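Local coordinates for neutral ceramidase (Pseudomonas aeruginosa, PDB 2ZWS), which hydrolyses the N-acyl linkage of ceramides to give sphingosine and free fatty acid, and also runs the reverse synthesis, as a secreted zinc-dependent enzyme, at residues L3-L9 with R140-L146; S164-P169 with T451-Y455; V542-G547 with I632-T636. All coordinates share one frame; numbering follows the deposited sequence.

Interaction 1: residues L3-L9 with R140-L146; sequences LPYRFGL and RLQPGRL
Tyr-5 to Phe-7 pairs antiparallel with Gln-142 to Gly-144, but the ladder is short and strongly twisted: the N-to-C directions of segments 5-9 and 142-146 are 107° apart. Phe-7 and Gln-142 make a hydrogen-bonded pair, with Phe-7 N to Gln-142 O and Gln-142 N to Phe-7 O both 2.8 Å. At the Tyr-5 and Gly-144 pair, Gly-144 N donates to Tyr-5 O at 3.0 Å, and the return bond from Tyr-5 N to Gly-144 O is weak. Between them lies the non-hydrogen-bonded pair of Arg-6 and Pro-143, a place where proline's missing N-H costs the ladder nothing. Here the chains close to 4.1 Å between Arg-6 CA and Pro-143 CA.

The Phe-7 ring dominates one face. With chi1 at 58°, its CG sits between the backbone N and carbonyl carbon, and the ring swings across to Gly-144, whose CA is 3.7 Å from Phe-7 CE2; glycine suits because the ring takes up the space where a side chain would begin. Gln-142 lays its CG over a face of the same ring, a CH-pi contact, and Leu-146 CD2 does likewise over the Tyr-5 ring, 4.2 Å from its centroid. Where the ladder ends, one water takes over, accepting from Leu-9 N and donating to Arg-140 O and Gln-142 OE1. At the other end, Leu-3 CD1 rests on Pro-143 CB at 3.6 Å.

Strand 5-13 is flanked on its other edge by strand 41-49, where Glu-48 forms a salt bridge with Arg-6. Strand 142-152 continues the mixed sheet to strands 181-189 and 289-291; Phe-187 of the former meets the Phe-7 ring edge-to-face, and Glu-290 of the latter pairs with Arg-145.

Interaction 2: residues S164-P169 with T451-Y455; sequences SHLKNP and TREEY
The side-chain amide of Asn-168 presents its edge to Thr-451 and Glu-454, using both polar atoms at once. Thr-451 OG1 donates to Asn-168 OD1 at 2.7 Å, lying in the carbonyl plane on a lone pair. Asn-168 ND2 in turn donates a hydrogen bond to Glu-454 OE2 at 2.8 Å, with the acceptor close to the amide plane. The carboxylate of Glu-454 stands 76° from that amide, and its OE2 is approached on the anti side, somewhat out of plane. At the edge of the His-165 ring, in its plane, sits a water bonded to His-165 ND1; it also donates to Glu-454 OE2 at 2.6 Å, while His-165 NE2 bonds Tyr-174 O.

Thr-451 and Glu-454 form a capping box at the start of helix 452-457. Thr-451 is the N-cap, its OG1 accepting from Glu-454 N at 3.1 Å, while Glu-454 OE1 accepts from Thr-451 N at 2.9 Å, met from above the carboxylate plane. Placed between backbone N and carbonyl carbon (chi1 59°), the threonine hydroxyl can receive the helix N-H and still donate to Asn-168. Asparagine suits the other side because it offers a donor and an acceptor together. It closes a type I turn, His-165 to Asn-168, and ND2 also bonds back to His-165 O at 2.9 Å, which fixes the amide's rotation.

Around these bonds, methylene groups lie against backbone and carboxylate oxygens. Glu-454 CG lies 3.4 Å from Ser-164 O. Glu-453 runs past Lys-167 O, then its chain, bent at chi2, crosses Pro-169 at about a right angle and brings OE2 against CD. Arg-419 of helix 414-428 holds Glu-453 OE1 in a salt bridge, and Thr-413 hydrogen-bonds Glu-454 OE1. The Glu-454 side chain lies about 9 Å from that of the zinc ligand Tyr-448.

Interaction 3: residues V542-G547 with I632-T636; sequences VAFVTG and IGGST
Phe-544 and Val-542 reach across to Gly-634 and Thr-636 in the close-packed half of this contact, which has no hydrogen bond between its two segments. The side chain of Phe-544 leaves its strand toward the other segment, and ring atom CE1 lies 3.5 Å from Gly-634 O. Glycine suits this place because a side chain there would start almost against Phe-544 CD1. One residue pair along, Thr-636 CG2 fills the corner between the ring and the valine: it lies 3.6 Å from Phe-544 CZ and 3.8 Å from Val-542 CG1, meeting the valine tip to tip. A chi1 of 69° sets Thr-636 OG1 between the backbone N and carbonyl carbon, where it bonds Ile-615 N on the adjacent strand, and leaves CG2 anti to the carbonyl carbon, against the ring and valine.

Toward Thr-546 the fit is looser. Ile-632 CD1 approaches Thr-546 CG2, but both residues have two conformers, so this contact is tentative. The backbone N of Gly-547 is buried without a partner in the model. On the outer side of strand 629-642, Gly-633 and Ser-635 are exposed; Ser-635 points away from the contact and its OG binds a glycerol, probably from the crystallisation liquor.

Segments 542-545 and 632-635 have a closest axis approach of 7.9 Å, at 145°, and belong to different sheets. Two sheets facing each other with side chains between them, without hydrogen bonds across, are as expected of the beta-sandwich fold of this protein, here in its C-terminal part, and the second segment belongs to the region required for correct folding and localization.

Along the chain the three contacts follow in series, each closing before the next opens. Interactions 1 and 2 both belong to the N-terminal ceramidase region: the first joins two strands of its large mixed sheet, the second ties the turn His-165 to Asn-168 to the start of helix 452-457. Their centres are 42 Å apart. Interaction 3 lies in the C-terminal beta-sandwich, 44 Å from interaction 1 and 55 Å from interaction 2, centre to centre, and on the opposite side of the chain's centre from the latter. None touches another, so the three contacts lie in separate parts of the fold: a sheet, a capped helix start and a sheet-to-sheet interface.

Interaction 1: residues L3-L9 with R140-L146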
ATOM      1  N   LEU A   3      19.155  27.202  -3.047  1.00 31.84           N
ATOM      2  CA  LEU A   3      18.512  25.954  -3.494  1.00 28.06           C
ATOM      3  C   LEU A   3      17.050  26.120  -3.912  1.00 25.37           C
ATOM      4  O   LEU A   3      16.308  26.889  -3.299  1.00 24.19           O
ATOM      5  CB  LEU A   3      18.684  24.869  -2.432  1.00 28.03           C
ATOM      6  CG  LEU A   3      20.139  24.412  -2.273  1.00 28.72           C
ATOM      7  CD1 LEU A   3      20.368  23.750  -0.928  1.00 30.62           C
ATOM      8  CD2 LEU A   3      20.564  23.487  -3.399  1.00 29.13           C
ATOM      9  N   PRO A   4      16.646  25.406  -4.987  1.00 22.77           N
ATOM     10  CA  PRO A   4      15.331  25.637  -5.604  1.00 21.13           C
ATOM     11  C   PRO A   4      14.121  25.148  -4.789  1.00 19.84           C
ATOM     12  O   PRO A   4      13.019  25.696  -4.929  1.00 19.54           O
ATOM     13  CB  PRO A   4      15.419  24.875  -6.931  1.00 21.11           C
ATOM     14  CG  PRO A   4      16.481  23.848  -6.733  1.00 22.49           C
ATOM     15  CD  PRO A   4      17.446  24.406  -5.718  1.00 22.51           C
ATOM     16  N   TYR A   5      14.331  24.134  -3.955  1.00 17.72           N
ATOM     17  CA  TYR A   5      13.230  23.511  -3.216  1.00 16.55           C
ATOM     18  C   TYR A   5      13.600  23.343  -1.764  1.00 16.25           C
ATOM     19  O   TYR A   5      14.781  23.431  -1.397  1.00 15.89           O
ATOM     20  CB  TYR A   5      12.883  22.132  -3.815  1.00 16.65           C
ATOM     21  CG  TYR A   5      12.444  22.190  -5.252  1.00 15.62           C
ATOM     22  CD1 TYR A   5      13.273  21.740  -6.267  1.00 14.49           C
ATOM     23  CD2 TYR A   5      11.192  22.709  -5.605  1.00 17.37           C
ATOM     24  CE1 TYR A   5      12.883  21.793  -7.608  1.00 14.78           C
ATOM     25  CE2 TYR A   5      10.801  22.785  -6.936  1.00 15.67           C
ATOM     26  CZ  TYR A   5      11.647  22.319  -7.930  1.00 16.79           C
ATOM     27  OH  TYR A   5      11.252  22.373  -9.246  1.00 18.16           O
ATOM     28  N   ARG A   6      12.588  23.110  -0.941  1.00 14.77           N
ATOM     29  CA  ARG A   6      12.807  22.493   0.353  1.00 15.04           C
ATOM     30  C   ARG A   6      12.058  21.179   0.308  1.00 14.49           C
ATOM     31  O   ARG A   6      11.016  21.074  -0.358  1.00 14.70           O
ATOM     32  CB  ARG A   6      12.272  23.369   1.474  1.00 15.35           C
ATOM     33  CG  ARG A   6      13.056  24.660   1.650  1.00 17.52           C
ATOM     34  CD  ARG A   6      12.381  25.535   2.700  1.00 20.90           C
ATOM     35  NE  ARG A   6      11.095  26.080   2.246  1.00 27.11           N
ATOM     36  CZ  ARG A   6      10.950  27.247   1.624  1.00 28.62           C
ATOM     37  NH1 ARG A   6      12.011  28.013   1.362  1.00 30.08           N
ATOM     38  NH2 ARG A   6       9.740  27.647   1.250  1.00 29.89           N
ATOM     39  N   PHE A   7      12.563  20.167   0.993  1.00 12.58           N
ATOM     40  CA  PHE A   7      11.752  18.927   1.122  1.00 12.67           C
ATOM     41  C   PHE A   7      11.805  18.411   2.547  1.00 13.26           C
ATOM     42  O   PHE A   7      12.735  18.760   3.297  1.00 13.66           O
ATOM     43  CB  PHE A   7      12.182  17.830   0.136  1.00 13.35           C
ATOM     44  CG  PHE A   7      13.613  17.424   0.247  1.00 14.87           C
ATOM     45  CD1 PHE A   7      14.039  16.560   1.263  1.00 14.62           C
ATOM     46  CD2 PHE A   7      14.554  17.906  -0.674  1.00 15.52           C
ATOM     47  CE1 PHE A   7      15.389  16.194   1.358  1.00 16.62           C
ATOM     48  CE2 PHE A   7      15.896  17.543  -0.571  1.00 17.55           C
ATOM     49  CZ  PHE A   7      16.306  16.708   0.453  1.00 16.00           C
ATOM     50  N   GLY A   8      10.807  17.610   2.922  1.00 12.37           N
ATOM     51  CA  GLY A   8      10.799  16.991   4.232  1.00 13.43           C
ATOM     52  C   GLY A   8      10.376  15.561   4.070  1.00 13.38           C
ATOM     53  O   GLY A   8       9.446  15.280   3.294  1.00 13.15           O
ATOM     54  N   LEU A   9      11.096  14.658   4.739  1.00 13.37           N
ATOM     55  CA  LEU A   9      10.825  13.214   4.617  1.00 13.72           C
ATOM     56  C   LEU A   9      10.426  12.678   5.953  1.00 13.66           C
ATOM     57  O   LEU A   9      11.103  12.909   6.945  1.00 14.26           O
ATOM     58  CB  LEU A   9      12.080  12.475   4.194  1.00 14.98           C
ATOM     59  CG  LEU A   9      12.856  13.129   3.045  1.00 16.54           C
ATOM     60  CD1 LEU A   9      14.144  12.382   2.835  1.00 17.55           C
ATOM     61  CD2 LEU A   9      11.984  13.077   1.803  1.00 15.25           C
ATOM     62  N   ARG A 140      10.773  18.282   9.358  1.00 17.18           N
ATOM     63  CA  ARG A 140      12.126  17.993   8.887  1.00 17.89           C
ATOM     64  C   ARG A 140      12.440  18.680   7.551  1.00 17.54           C
ATOM     65  O   ARG A 140      13.335  18.260   6.817  1.00 17.28           O
ATOM     66  CB  ARG A 140      12.345  16.474   8.793  1.00 18.06           C
ATOM     67  CG  ARG A 140      12.289  15.778  10.158  1.00 21.00           C
ATOM     68  CD  ARG A 140      12.159  14.280  10.026  1.00 24.69           C
ATOM     69  NE  ARG A 140      12.264  13.608  11.328  1.00 27.76           N
ATOM     70  CZ  ARG A 140      11.346  13.661  12.302  1.00 28.41           C
ATOM     71  NH1 ARG A 140      10.238  14.389  12.176  1.00 24.56           N
ATOM     72  NH2 ARG A 140      11.564  13.011  13.444  1.00 32.01           N
ATOM     73  N   LEU A 141      11.736  19.767   7.256  1.00 17.35           N
ATOM     74  CA  LEU A 141      11.985  20.478   6.007  1.00 17.53           C
ATOM     75  C   LEU A 141      13.436  20.950   5.922  1.00 16.66           C
ATOM     76  O   LEU A 141      13.999  21.428   6.917  1.00 17.35           O
ATOM     77  CB  LEU A 141      11.002  21.631   5.791  1.00 17.93           C
ATOM     78  CG  LEU A 141       9.597  21.219   5.304  1.00 18.33           C
ATOM     79  CD1 LEU A 141       8.574  22.316   5.583  1.00 20.98           C
ATOM     80  CD2 LEU A 141       9.627  20.891   3.828  1.00 21.15           C
ATOM     81  N   GLN A 142      14.032  20.800   4.747  1.00 15.68           N
ATOM     82  CA  GLN A 142      15.435  21.194   4.511  1.00 16.41           C
ATOM     83  C   GLN A 142      15.606  21.618   3.051  1.00 15.89           C
ATOM     84  O   GLN A 142      14.928  21.114   2.175  1.00 15.65           O
ATOM     85  CB  GLN A 142      16.373  20.007   4.808  1.00 16.41           C
ATOM     86  CG  GLN A 142      16.047  18.750   3.990  1.00 18.17           C
ATOM     87  CD  GLN A 142      16.908  17.563   4.358  1.00 17.99           C
ATOM     88  OE1 GLN A 142      16.407  16.496   4.715  1.00 20.45           O
ATOM     89  NE2 GLN A 142      18.206  17.744   4.276  1.00 18.64           N
ATOM     90  N   PRO A 143      16.537  22.539   2.771  1.00 15.84           N
ATOM     91  CA  PRO A 143      16.795  22.912   1.384  1.00 16.04           C
ATOM     92  C   PRO A 143      17.432  21.787   0.582  1.00 15.54           C
ATOM     93  O   PRO A 143      18.241  21.029   1.103  1.00 16.93           O
ATOM     94  CB  PRO A 143      17.794  24.072   1.503  1.00 16.36           C
ATOM     95  CG  PRO A 143      18.349  23.972   2.841  1.00 18.08           C
ATOM     96  CD  PRO A 143      17.380  23.277   3.725  1.00 16.87           C
ATOM     97  N   GLY A 144      17.099  21.698  -0.697  1.00 15.07           N
ATOM     98  CA  GLY A 144      17.668  20.650  -1.512  1.00 15.82           C
ATOM     99  C   GLY A 144      17.319  20.768  -2.971  1.00 15.63           C
ATOM    100  O   GLY A 144      16.701  21.763  -3.433  1.00 16.01           O
ATOM    101  N   ARG A 145      17.777  19.757  -3.688  1.00 15.00           N
ATOM    102  CA  ARG A 145      17.575  19.622  -5.119  1.00 14.57           C
ATOM    103  C   ARG A 145      16.810  18.332  -5.379  1.00 14.08           C
ATOM    104  O   ARG A 145      16.881  17.361  -4.598  1.00 14.57           O
ATOM    105  CB  ARG A 145      18.920  19.527  -5.819  1.00 13.75           C
ATOM    106  CG  ARG A 145      19.760  20.783  -5.581  1.00 15.96           C
ATOM    107  CD  ARG A 145      21.178  20.651  -6.096  1.00 17.06           C
ATOM    108  NE  ARG A 145      21.290  20.736  -7.549  1.00 17.06           N
ATOM    109  CZ  ARG A 145      22.457  20.777  -8.205  1.00 18.28           C
ATOM    110  NH1 ARG A 145      22.482  20.886  -9.525  1.00 20.41           N
ATOM    111  NH2 ARG A 145      23.611  20.709  -7.529  1.00 18.47           N
ATOM    112  N   LEU A 146      16.084  18.343  -6.477  1.00 14.30           N
ATOM    113  CA  LEU A 146      15.315  17.183  -6.936  1.00 15.23           C
ATOM    114  C   LEU A 146      15.858  16.716  -8.278  1.00 14.43           C
ATOM    115  O   LEU A 146      16.086  17.522  -9.193  1.00 14.68           O
ATOM    116  CB  LEU A 146      13.834  17.548  -7.067  1.00 15.97           C
ATOM    117  CG  LEU A 146      12.889  17.391  -5.848  1.00 19.50           C
ATOM    118  CD1 LEU A 146      13.474  17.781  -4.527  1.00 23.58           C
ATOM    119  CD2 LEU A 146      11.579  18.141  -6.062  1.00 17.53           C
TER
HETATM  120  O   HOH W   1      13.711  15.830   5.682  1.00 16.58           O

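Interaction 2: residues S164-P169 with T451-Y455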
ATOM      1  N   SER A 164      -5.633 -10.601 -23.237  1.00 19.94           N
ATOM      2  CA  SER A 164      -6.365  -9.338 -23.329  1.00 19.92           C
ATOM      3  C   SER A 164      -5.444  -8.213 -23.783  1.00 19.61           C
ATOM      4  O   SER A 164      -5.833  -7.363 -24.580  1.00 19.87           O
ATOM      5  CB  SER A 164      -6.976  -8.970 -21.966  1.00 20.47           C
ATOM      6  OG  SER A 164      -7.972  -9.889 -21.579  1.00 23.67           O
ATOM      7  N   HIS A 165      -4.212  -8.222 -23.282  1.00 18.83           N
ATOM      8  CA  HIS A 165      -3.241  -7.178 -23.621  1.00 18.53           C
ATOM      9  C   HIS A 165      -2.991  -7.151 -25.139  1.00 18.86           C
ATOM     10  O   HIS A 165      -2.874  -6.093 -25.751  1.00 18.39           O
ATOM     11  CB  HIS A 165      -1.927  -7.408 -22.885  1.00 18.55           C
ATOM     12  CG  HIS A 165      -0.826  -6.460 -23.264  1.00 18.02           C
ATOM     13  ND1 HIS A 165      -0.747  -5.169 -22.780  1.00 17.26           N
ATOM     14  CD2 HIS A 165       0.235  -6.620 -24.091  1.00 18.01           C
ATOM     15  CE1 HIS A 165       0.335  -4.587 -23.275  1.00 17.72           C
ATOM     16  NE2 HIS A 165       0.938  -5.441 -24.092  1.00 18.36           N
ATOM     17  N   LEU A 166      -2.916  -8.345 -25.714  1.00 19.12           N
ATOM     18  CA  LEU A 166      -2.655  -8.511 -27.142  1.00 19.61           C
ATOM     19  C   LEU A 166      -3.818  -8.087 -28.018  1.00 20.32           C
ATOM     20  O   LEU A 166      -3.663  -8.035 -29.250  1.00 21.30           O
ATOM     21  CB  LEU A 166      -2.254  -9.958 -27.433  1.00 19.51           C
ATOM     22  CG  LEU A 166      -0.957 -10.409 -26.759  1.00 20.27           C
ATOM     23  CD1 LEU A 166      -0.751 -11.923 -26.945  1.00 19.99           C
ATOM     24  CD2 LEU A 166       0.243  -9.640 -27.261  1.00 22.33           C
ATOM     25  N   LYS A 167      -4.978  -7.805 -27.424  1.00 20.53           N
ATOM     26  CA  LYS A 167      -6.110  -7.300 -28.206  1.00 21.56           C
ATOM     27  C   LYS A 167      -5.960  -5.815 -28.531  1.00 21.13           C
ATOM     28  O   LYS A 167      -6.707  -5.286 -29.351  1.00 20.31           O
ATOM     29  CB  LYS A 167      -7.452  -7.535 -27.506  1.00 22.57           C
ATOM     30  CG  LYS A 167      -7.810  -8.987 -27.163  1.00 25.77           C
ATOM     31  CD  LYS A 167      -7.913  -9.869 -28.394  1.00 29.00           C
ATOM     32  CE  LYS A 167      -8.645 -11.161 -28.060  1.00 33.85           C
ATOM     33  NZ  LYS A 167      -8.395 -12.223 -29.076  1.00 34.84           N
ATOM     34  N   ASN A 168      -5.026  -5.118 -27.870  1.00 20.84           N
ATOM     35  CA  ASN A 168      -4.789  -3.704 -28.163  1.00 21.59           C
ATOM     36  C   ASN A 168      -4.029  -3.542 -29.475  1.00 22.63           C
ATOM     37  O   ASN A 168      -3.078  -4.276 -29.724  1.00 23.09           O
ATOM     38  CB  ASN A 168      -3.995  -3.044 -27.036  1.00 21.24           C
ATOM     39  CG  ASN A 168      -4.762  -3.026 -25.718  1.00 20.24           C
ATOM     40  OD1 ASN A 168      -5.826  -2.413 -25.606  1.00 19.85           O
ATOM     41  ND2 ASN A 168      -4.224  -3.723 -24.724  1.00 17.39           N
ATOM     42  N   PRO A 169      -4.448  -2.580 -30.318  1.00 23.89           N
ATOM     43  CA  PRO A 169      -3.763  -2.366 -31.603  1.00 24.33           C
ATOM     44  C   PRO A 169      -2.472  -1.558 -31.484  1.00 24.95           C
ATOM     45  O   PRO A 169      -1.748  -1.403 -32.470  1.00 26.00           O
ATOM     46  CB  PRO A 169      -4.784  -1.553 -32.402  1.00 24.73           C
ATOM     47  CG  PRO A 169      -5.542  -0.800 -31.385  1.00 24.93           C
ATOM     48  CD  PRO A 169      -5.595  -1.672 -30.145  1.00 23.67           C
ATOM     49  N   THR A 451      -8.522  -1.267 -21.081  1.00 16.10           N
ATOM     50  CA  THR A 451      -8.871  -0.513 -22.287  1.00 16.58           C
ATOM     51  C   THR A 451     -10.172  -1.098 -22.854  1.00 16.73           C
ATOM     52  O   THR A 451     -10.565  -2.197 -22.490  1.00 16.71           O
ATOM     53  CB  THR A 451      -7.797  -0.633 -23.364  1.00 16.19           C
ATOM     54  OG1 THR A 451      -7.640  -2.017 -23.679  1.00 17.13           O
ATOM     55  CG2 THR A 451      -6.443  -0.064 -22.887  1.00 16.20           C
ATOM     56  N   ARG A 452     -10.793  -0.388 -23.794  1.00 17.54           N
ATOM     57  CA  ARG A 452     -11.991  -0.914 -24.484  1.00 18.01           C
ATOM     58  C   ARG A 452     -11.770  -2.333 -25.049  1.00 18.01           C
ATOM     59  O   ARG A 452     -12.621  -3.234 -24.888  1.00 18.08           O
ATOM     60  CB  ARG A 452     -12.434   0.051 -25.605  1.00 18.14           C
ATOM     61  CG  ARG A 452     -13.640  -0.428 -26.432  1.00 19.52           C
ATOM     62  CD  ARG A 452     -14.894  -0.435 -25.599  1.00 20.64           C
ATOM     63  NE  ARG A 452     -16.065  -1.100 -26.188  1.00 23.41           N
ATOM     64  CZ  ARG A 452     -16.390  -2.373 -25.983  1.00 23.90           C
ATOM     65  NH1 ARG A 452     -17.493  -2.869 -26.526  1.00 24.57           N
ATOM     66  NH2 ARG A 452     -15.616  -3.160 -25.239  1.00 24.49           N
ATOM     67  N   GLU A 453     -10.609  -2.526 -25.655  1.00 19.07           N
ATOM     68  CA  GLU A 453     -10.271  -3.818 -26.294  1.00 19.38           C
ATOM     69  C   GLU A 453     -10.055  -4.913 -25.249  1.00 19.58           C
ATOM     70  O   GLU A 453     -10.602  -6.015 -25.355  1.00 20.68           O
ATOM     71  CB  GLU A 453      -9.047  -3.669 -27.198  1.00 20.27           C
ATOM     72  CG  GLU A 453      -9.231  -2.639 -28.330  1.00 21.68           C
ATOM     73  CD  GLU A 453      -8.811  -1.194 -27.995  1.00 24.09           C
ATOM     74  OE1 GLU A 453      -8.732  -0.783 -26.800  1.00 21.38           O
ATOM     75  OE2 GLU A 453      -8.553  -0.434 -28.969  1.00 29.22           O
ATOM     76  N   GLU A 454      -9.301  -4.598 -24.196  1.00 18.52           N
ATOM     77  CA  GLU A 454      -9.142  -5.545 -23.098  1.00 18.34           C
ATOM     78  C   GLU A 454     -10.479  -5.894 -22.458  1.00 17.97           C
ATOM     79  O   GLU A 454     -10.723  -7.053 -22.108  1.00 18.86           O
ATOM     80  CB  GLU A 454      -8.225  -4.967 -22.017  1.00 18.37           C
ATOM     81  CG  GLU A 454      -6.768  -4.916 -22.412  1.00 18.86           C
ATOM     82  CD  GLU A 454      -5.978  -3.900 -21.626  1.00 18.76           C
ATOM     83  OE1 GLU A 454      -6.537  -3.291 -20.686  1.00 17.39           O
ATOM     84  OE2 GLU A 454      -4.795  -3.699 -21.956  1.00 19.17           O
ATOM     85  N   TYR A 455     -11.316  -4.877 -22.245  1.00 17.48           N
ATOM     86  CA  TYR A 455     -12.607  -5.077 -21.600  1.00 18.02           C
ATOM     87  C   TYR A 455     -13.398  -6.146 -22.324  1.00 19.20           C
ATOM     88  O   TYR A 455     -14.015  -6.998 -21.672  1.00 19.36           O
ATOM     89  CB  TYR A 455     -13.400  -3.775 -21.584  1.00 17.20           C
ATOM     90  CG  TYR A 455     -14.722  -3.863 -20.877  1.00 17.81           C
ATOM     91  CD1 TYR A 455     -14.836  -3.497 -19.526  1.00 18.10           C
ATOM     92  CD2 TYR A 455     -15.884  -4.272 -21.563  1.00 16.36           C
ATOM     93  CE1 TYR A 455     -16.051  -3.555 -18.864  1.00 19.13           C
ATOM     94  CE2 TYR A 455     -17.118  -4.339 -20.910  1.00 16.59           C
ATOM     95  CZ  TYR A 455     -17.187  -3.963 -19.548  1.00 17.49           C
ATOM     96  OH  TYR A 455     -18.385  -4.013 -18.887  1.00 18.52           O
TER
HETATM   97  O   HOH W   2      -9.938  -8.471 -19.859  1.00 23.44           O
HETATM   98  O   HOH W   3      -2.427  -3.726 -20.971  1.00 15.62           O

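Interaction 3: residues V542-G547 with I632-T636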
ATOM      1  N   VAL A 542      11.837 -18.739  20.051  1.00 14.47           N
ATOM      2  CA  VAL A 542      11.422 -18.712  21.444  1.00 14.46           C
ATOM      3  C   VAL A 542       9.920 -18.443  21.529  1.00 13.72           C
ATOM      4  O   VAL A 542       9.280 -18.121  20.517  1.00 15.05           O
ATOM      5  CB  VAL A 542      12.189 -17.632  22.248  1.00 14.27           C
ATOM      6  CG1 VAL A 542      13.715 -17.868  22.186  1.00 16.58           C
ATOM      7  CG2 VAL A 542      11.814 -16.210  21.774  1.00 15.50           C
ATOM      8  N   ALA A 543       9.349 -18.555  22.732  1.00 14.47           N
ATOM      9  CA  ALA A 543       7.898 -18.374  22.848  1.00 14.45           C
ATOM     10  C   ALA A 543       7.530 -17.963  24.251  1.00 14.96           C
ATOM     11  O   ALA A 543       8.180 -18.415  25.208  1.00 15.14           O
ATOM     12  CB  ALA A 543       7.139 -19.647  22.460  1.00 14.40           C
ATOM     13  N   PHE A 544       6.466 -17.164  24.357  1.00 14.43           N
ATOM     14  CA  PHE A 544       6.006 -16.567  25.633  1.00 14.96           C
ATOM     15  C   PHE A 544       4.496 -16.708  25.785  1.00 15.31           C
ATOM     16  O   PHE A 544       3.768 -16.696  24.794  1.00 15.92           O
ATOM     17  CB  PHE A 544       6.244 -15.061  25.625  1.00 14.71           C
ATOM     18  CG  PHE A 544       7.685 -14.649  25.520  1.00 14.78           C
ATOM     19  CD1 PHE A 544       8.416 -14.293  26.653  1.00 17.00           C
ATOM     20  CD2 PHE A 544       8.306 -14.608  24.270  1.00 17.76           C
ATOM     21  CE1 PHE A 544       9.728 -13.884  26.531  1.00 17.15           C
ATOM     22  CE2 PHE A 544       9.632 -14.223  24.153  1.00 16.80           C
ATOM     23  CZ  PHE A 544      10.343 -13.842  25.292  1.00 17.08           C
ATOM     24  N   VAL A 545       4.021 -16.817  27.034  1.00 14.99           N
ATOM     25  CA  VAL A 545       2.588 -16.674  27.354  1.00 15.51           C
ATOM     26  C   VAL A 545       2.231 -15.222  27.049  1.00 15.29           C
ATOM     27  O   VAL A 545       2.931 -14.315  27.498  1.00 15.51           O
ATOM     28  CB  VAL A 545       2.345 -16.962  28.863  1.00 15.12           C
ATOM     29  CG1 VAL A 545       0.911 -16.712  29.240  1.00 17.57           C
ATOM     30  CG2 VAL A 545       2.754 -18.389  29.210  1.00 16.12           C
ATOM     31  N   THR A 546       1.165 -14.983  26.288  1.00 14.86           N
ATOM     32  CA  THR A 546       0.854 -13.616  25.870  0.50 16.03           C
ATOM     33  C   THR A 546      -0.622 -13.268  26.006  1.00 15.63           C
ATOM     34  O   THR A 546      -1.413 -14.052  26.556  1.00 15.63           O
ATOM     35  CB  THR A 546       1.296 -13.369  24.412  0.50 16.29           C
ATOM     36  OG1 THR A 546       2.551 -13.997  24.182  0.50 19.39           O
ATOM     37  CG2 THR A 546       1.445 -11.888  24.167  0.50 15.92           C
ATOM     38  N   GLY A 547      -0.988 -12.074  25.523  1.00 15.62           N
ATOM     39  CA  GLY A 547      -2.383 -11.672  25.348  1.00 15.77           C
ATOM     40  C   GLY A 547      -2.603 -11.237  23.897  1.00 16.12           C
ATOM     41  O   GLY A 547      -1.658 -11.057  23.116  1.00 16.75           O
ATOM     42  N   ILE A 632       1.936  -6.368  29.367  1.00 19.21           N
ATOM     43  CA  ILE A 632       2.586  -7.593  29.829  0.50 19.22           C
ATOM     44  C   ILE A 632       3.907  -7.784  29.083  1.00 19.12           C
ATOM     45  O   ILE A 632       4.120  -7.189  28.013  1.00 18.70           O
ATOM     46  CB  ILE A 632       1.656  -8.835  29.705  0.50 19.27           C
ATOM     47  CG1 ILE A 632       1.282  -9.134  28.244  0.50 19.22           C
ATOM     48  CG2 ILE A 632       0.388  -8.645  30.542  0.50 19.45           C
ATOM     49  CD1 ILE A 632       2.118 -10.226  27.589  0.50 16.80           C
ATOM     50  N   GLY A 633       4.800  -8.597  29.633  1.00 18.91           N
ATOM     51  CA  GLY A 633       6.086  -8.790  28.987  1.00 19.06           C
ATOM     52  C   GLY A 633       6.960  -9.804  29.660  1.00 19.86           C
ATOM     53  O   GLY A 633       6.672 -10.218  30.784  1.00 19.44           O
ATOM     54  N   GLY A 634       8.037 -10.177  28.984  1.00 19.67           N
ATOM     55  CA  GLY A 634       8.961 -11.192  29.492  1.00 20.45           C
ATOM     56  C   GLY A 634      10.247 -11.182  28.698  1.00 20.38           C
ATOM     57  O   GLY A 634      10.295 -10.647  27.591  1.00 19.84           O
ATOM     58  N   SER A 635      11.287 -11.796  29.252  1.00 20.72           N
ATOM     59  CA  SER A 635      12.588 -11.889  28.591  1.00 20.55           C
ATOM     60  C   SER A 635      13.133 -13.301  28.700  1.00 20.39           C
ATOM     61  O   SER A 635      12.969 -13.936  29.741  1.00 20.38           O
ATOM     62  CB  SER A 635      13.582 -10.911  29.205  1.00 21.36           C
ATOM     63  OG  SER A 635      13.276  -9.572  28.835  1.00 24.12           O
ATOM     64  N   THR A 636      13.740 -13.799  27.619  1.00 19.92           N
ATOM     65  CA  THR A 636      14.378 -15.120  27.644  1.00 19.72           C
ATOM     66  C   THR A 636      15.694 -15.043  28.404  1.00 19.85           C
ATOM     67  O   THR A 636      16.228 -13.956  28.670  1.00 19.48           O
ATOM     68  CB  THR A 636      14.685 -15.703  26.226  1.00 19.45           C
ATOM     69  OG1 THR A 636      15.726 -14.942  25.603  1.00 19.40           O
ATOM     70  CG2 THR A 636      13.447 -15.699  25.340  1.00 19.54           C
TER